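Local coordinates for protein integrase (Bovine immunodeficiency virus, PDB 3KKS) that probably inserts reverse-transcribed viral DNA into the host genome, this fragment being the catalytic core domain of the retroviral integrase, at residues Asp101-Tyr109 and Leu120-Arg131. Sequence-based numbering, arbitrary orientation.
Sequences DLKDRLAAY and LSLALVSLNKKR
Arg105 lies across helix 116-129 against Ala123, Ser126 and Leu127. Its CB rests on Ala123 CB at 3.5 Å, where the backbones of the two helices come nearest. CG leans on Leu127 CD2, and a bend at chi2 (-63°) turns the rest of the chain along Ser126, Arg105 CD passing Ser126 OG at 3.1 Å. Arg105 NE donates to Ser126 OG at 2.7 Å, with the oxygen in the guanidinium plane but the bond bent to 142°. Leu127 CD2 covers one face of this guanidinium, and a water accepting from Arg105 NH2 donates to Ser126 O, adding an indirect link. Arg131, from just beyond the helix, sets its guanidinium perpendicular to that of Arg105 and forms a salt bridge from Arg131 NH2 to Asp101 OD1 at 2.8 Å. Toward the other end, Leu122 CB sits over the Tyr109 ring in a CH-pi contact, 3.9 Å from the centroid. On the side facing the sheet, Leu102 enters a hole formed by Leu120, Ala123, Leu124 and Leu127, knobs-into-holes fashion. The helix segments, at 129° with axes 8.6 Å apart, belong to the RNase H-like fold; Leu102, Leu106 and Leu120 reach strand 15-22 of its central sheet, while Leu120 and Leu124 also pack on strand 28-33.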
loop_
_atom_site.group_PDB
_atom_site.type_symbol
_atom_site.label_atom_id
_atom_site.label_comp_id
_atom_site.label_asym_id
_atom_site.label_seq_id
_atom_site.Cartn_x
_atom_site.Cartn_y
_atom_site.Cartn_z
ATOM N N ASP A 101 -6.677 3.507 9.854
ATOM C CA ASP A 101 -7.955 3.672 9.180
ATOM C C ASP A 101 -8.367 2.392 8.449
ATOM O O ASP A 101 -9.549 2.068 8.365
ATOM C CB ASP A 101 -7.870 4.831 8.185
ATOM C CG ASP A 101 -7.751 6.177 8.870
ATOM O OD1 ASP A 101 -7.528 7.186 8.172
ATOM O OD2 ASP A 101 -7.885 6.226 10.108
ATOM N N LEU A 102 -7.386 1.673 7.917
ATOM C CA LEU A 102 -7.657 0.440 7.203
ATOM C C LEU A 102 -8.181 -0.594 8.183
ATOM O O LEU A 102 -9.132 -1.323 7.891
ATOM C CB LEU A 102 -6.380 -0.087 6.539
ATOM C CG LEU A 102 -6.569 -1.335 5.677
ATOM C CD1 LEU A 102 -7.474 -0.993 4.510
ATOM C CD2 LEU A 102 -5.220 -1.854 5.177
ATOM N N LYS A 103 -7.540 -0.661 9.347
ATOM C CA LYS A 103 -7.941 -1.606 10.371
ATOM C C LYS A 103 -9.340 -1.278 10.890
ATOM O O LYS A 103 -10.094 -2.179 11.239
ATOM C CB LYS A 103 -6.912 -1.609 11.501
ATOM C CG LYS A 103 -5.560 -2.162 11.055
ATOM C CD LYS A 103 -4.507 -2.068 12.151
ATOM C CE LYS A 103 -3.168 -2.639 11.689
ATOM N NZ LYS A 103 -3.276 -4.082 11.346
ATOM N N ASP A 104 -9.696 0.003 10.909
ATOM C CA ASP A 104 -11.025 0.416 11.355
ATOM C C ASP A 104 -12.075 -0.039 10.334
ATOM O O ASP A 104 -13.138 -0.531 10.705
ATOM C CB ASP A 104 -11.086 1.943 11.523
ATOM C CG ASP A 104 -10.224 2.440 12.679
ATOM O OD1 ASP A 104 -9.927 3.660 12.733
ATOM O OD2 ASP A 104 -9.854 1.610 13.538
ATOM N N ARG A 105 -11.772 0.118 9.046
ATOM C CA ARG A 105 -12.708 -0.284 7.997
ATOM C C ARG A 105 -12.853 -1.804 7.978
ATOM O O ARG A 105 -13.945 -2.337 7.775
ATOM C CB ARG A 105 -12.223 0.196 6.630
ATOM C CG ARG A 105 -12.129 1.713 6.487
ATOM C CD ARG A 105 -13.493 2.383 6.616
ATOM N NE ARG A 105 -13.420 3.806 6.286
ATOM C CZ ARG A 105 -12.953 4.745 7.102
ATOM N NH1 ARG A 105 -12.523 4.414 8.309
ATOM N NH2 ARG A 105 -12.904 6.014 6.705
ATOM N N LEU A 106 -11.740 -2.491 8.192
ATOM C CA LEU A 106 -11.719 -3.946 8.226
ATOM C C LEU A 106 -12.637 -4.420 9.344
ATOM O O LEU A 106 -13.456 -5.318 9.152
ATOM C CB LEU A 106 -10.287 -4.433 8.468
ATOM C CG LEU A 106 -9.608 -5.383 7.467
ATOM C CD1 LEU A 106 -10.207 -5.242 6.079
ATOM C CD2 LEU A 106 -8.118 -5.098 7.438
ATOM N N ALA A 107 -12.516 -3.807 10.513
ATOM C CA ALA A 107 -13.359 -4.191 11.636
ATOM C C ALA A 107 -14.825 -4.028 11.272
ATOM O O ALA A 107 -15.673 -4.792 11.724
ATOM C CB ALA A 107 -13.035 -3.343 12.853
ATOM N N ALA A 108 -15.133 -3.032 10.454
ATOM C CA ALA A 108 -16.515 -2.806 10.073
ATOM C C ALA A 108 -17.039 -3.789 9.033
ATOM O O ALA A 108 -18.091 -4.395 9.220
ATOM C CB ALA A 108 -16.689 -1.378 9.571
ATOM N N TYR A 109 -16.295 -3.972 7.948
ATOM C CA TYR A 109 -16.749 -4.838 6.872
ATOM C C TYR A 109 -16.642 -6.353 7.029
ATOM O O TYR A 109 -17.376 -7.082 6.370
ATOM C CB TYR A 109 -16.069 -4.410 5.570
ATOM C CG TYR A 109 -16.446 -3.008 5.123
ATOM C CD1 TYR A 109 -17.779 -2.667 4.863
ATOM C CD2 TYR A 109 -15.472 -2.030 4.935
ATOM C CE1 TYR A 109 -18.126 -1.385 4.421
ATOM C CE2 TYR A 109 -15.810 -0.748 4.498
ATOM C CZ TYR A 109 -17.134 -0.433 4.240
ATOM O OH TYR A 109 -17.461 0.829 3.786
ATOM N N LEU A 120 -11.568 -6.662 2.675
ATOM C CA LEU A 120 -10.421 -5.794 2.399
ATOM C C LEU A 120 -10.702 -4.875 1.202
ATOM O O LEU A 120 -10.366 -3.691 1.214
ATOM C CB LEU A 120 -9.157 -6.639 2.138
ATOM C CG LEU A 120 -7.888 -5.838 1.793
ATOM C CD1 LEU A 120 -7.597 -4.835 2.904
ATOM C CD2 LEU A 120 -6.697 -6.773 1.604
ATOM N N SER A 121 -11.317 -5.428 0.165
ATOM C CA SER A 121 -11.672 -4.649 -1.017
ATOM C C SER A 121 -12.597 -3.493 -0.637
ATOM O O SER A 121 -12.385 -2.353 -1.046
ATOM C CB SER A 121 -12.379 -5.536 -2.048
ATOM O OG SER A 121 -11.452 -6.353 -2.736
ATOM N N LEU A 122 -13.633 -3.784 0.138
ATOM C CA LEU A 122 -14.561 -2.731 0.542
ATOM C C LEU A 122 -13.875 -1.708 1.442
ATOM O O LEU A 122 -14.192 -0.522 1.393
ATOM C CB LEU A 122 -15.764 -3.323 1.268
ATOM C CG LEU A 122 -16.747 -4.168 0.457
ATOM C CD1 LEU A 122 -17.840 -4.662 1.400
ATOM C CD2 LEU A 122 -17.363 -3.350 -0.666
ATOM N N ALA A 123 -12.945 -2.173 2.271
ATOM C CA ALA A 123 -12.224 -1.276 3.163
ATOM C C ALA A 123 -11.359 -0.308 2.351
ATOM O O ALA A 123 -11.205 0.853 2.732
ATOM C CB ALA A 123 -11.351 -2.073 4.128
ATOM N N LEU A 124 -10.806 -0.784 1.232
ATOM C CA LEU A 124 -9.952 0.047 0.383
ATOM C C LEU A 124 -10.760 1.050 -0.433
ATOM O O LEU A 124 -10.333 2.178 -0.643
ATOM C CB LEU A 124 -9.115 -0.835 -0.554
ATOM C CG LEU A 124 -8.066 -1.682 0.177
ATOM C CD1 LEU A 124 -7.545 -2.796 -0.723
ATOM C CD2 LEU A 124 -6.926 -0.770 0.629
ATOM N N VAL A 125 -11.918 0.618 -0.910
ATOM C CA VAL A 125 -12.808 1.471 -1.676
ATOM C C VAL A 125 -13.251 2.639 -0.789
ATOM O O VAL A 125 -13.351 3.784 -1.236
ATOM C CB VAL A 125 -14.047 0.679 -2.108
ATOM C CG1 VAL A 125 -15.145 1.622 -2.563
ATOM C CG2 VAL A 125 -13.667 -0.282 -3.216
ATOM N N SER A 126 -13.525 2.313 0.470
ATOM C CA SER A 126 -13.957 3.275 1.470
ATOM C C SER A 126 -12.878 4.324 1.722
ATOM O O SER A 126 -13.149 5.525 1.722
ATOM C CB SER A 126 -14.276 2.537 2.784
ATOM O OG SER A 126 -14.515 3.439 3.852
ATOM N N LEU A 127 -11.657 3.860 1.949
ATOM C CA LEU A 127 -10.531 4.746 2.214
ATOM C C LEU A 127 -10.155 5.612 1.034
ATOM O O LEU A 127 -9.872 6.799 1.187
ATOM C CB LEU A 127 -9.297 3.935 2.620
ATOM C CG LEU A 127 -9.399 3.119 3.911
ATOM C CD1 LEU A 127 -8.113 2.364 4.132
ATOM C CD2 LEU A 127 -9.677 4.048 5.083
ATOM N N ASN A 128 -10.160 5.016 -0.150
ATOM C CA ASN A 128 -9.755 5.722 -1.348
ATOM C C ASN A 128 -10.796 6.516 -2.103
ATOM O O ASN A 128 -10.468 7.528 -2.727
ATOM C CB ASN A 128 -9.108 4.735 -2.312
ATOM C CG ASN A 128 -7.882 4.078 -1.723
ATOM O OD1 ASN A 128 -7.196 4.670 -0.894
ATOM N ND2 ASN A 128 -7.584 2.861 -2.164
ATOM N N LYS A 129 -12.045 6.070 -2.042
ATOM C CA LYS A 129 -13.103 6.717 -2.792
ATOM C C LYS A 129 -14.293 7.250 -2.007
ATOM O O LYS A 129 -15.129 7.944 -2.576
ATOM C CB LYS A 129 -13.634 5.741 -3.838
ATOM C CG LYS A 129 -12.591 5.190 -4.792
ATOM C CD LYS A 129 -13.225 4.169 -5.725
ATOM C CE LYS A 129 -12.350 3.889 -6.924
ATOM N NZ LYS A 129 -13.019 2.915 -7.827
ATOM N N LYS A 130 -14.391 6.948 -0.718
ATOM C CA LYS A 130 -15.560 7.408 0.026
ATOM C C LYS A 130 -15.318 8.395 1.154
ATOM O O LYS A 130 -16.116 8.495 2.084
ATOM C CB LYS A 130 -16.338 6.193 0.537
ATOM C CG LYS A 130 -16.916 5.362 -0.602
ATOM C CD LYS A 130 -17.539 4.079 -0.114
ATOM C CE LYS A 130 -18.300 3.393 -1.240
ATOM N NZ LYS A 130 -18.749 2.021 -0.852
ATOM N N ARG A 131 -14.217 9.126 1.068
ATOM C CA ARG A 131 -13.889 10.133 2.062
ATOM C C ARG A 131 -13.148 11.239 1.327
ATOM O O ARG A 131 -12.407 10.980 0.376
ATOM C CB ARG A 131 -13.010 9.540 3.167
ATOM C CG ARG A 131 -11.681 9.035 2.678
ATOM C CD ARG A 131 -11.315 7.746 3.367
ATOM N NE ARG A 131 -10.477 7.941 4.541
ATOM C CZ ARG A 131 -9.151 7.844 4.547
ATOM N NH1 ARG A 131 -8.493 7.557 3.437
ATOM N NH2 ARG A 131 -8.482 8.008 5.677
HETATM O O HOH W 1 -14.101 6.403 4.134
#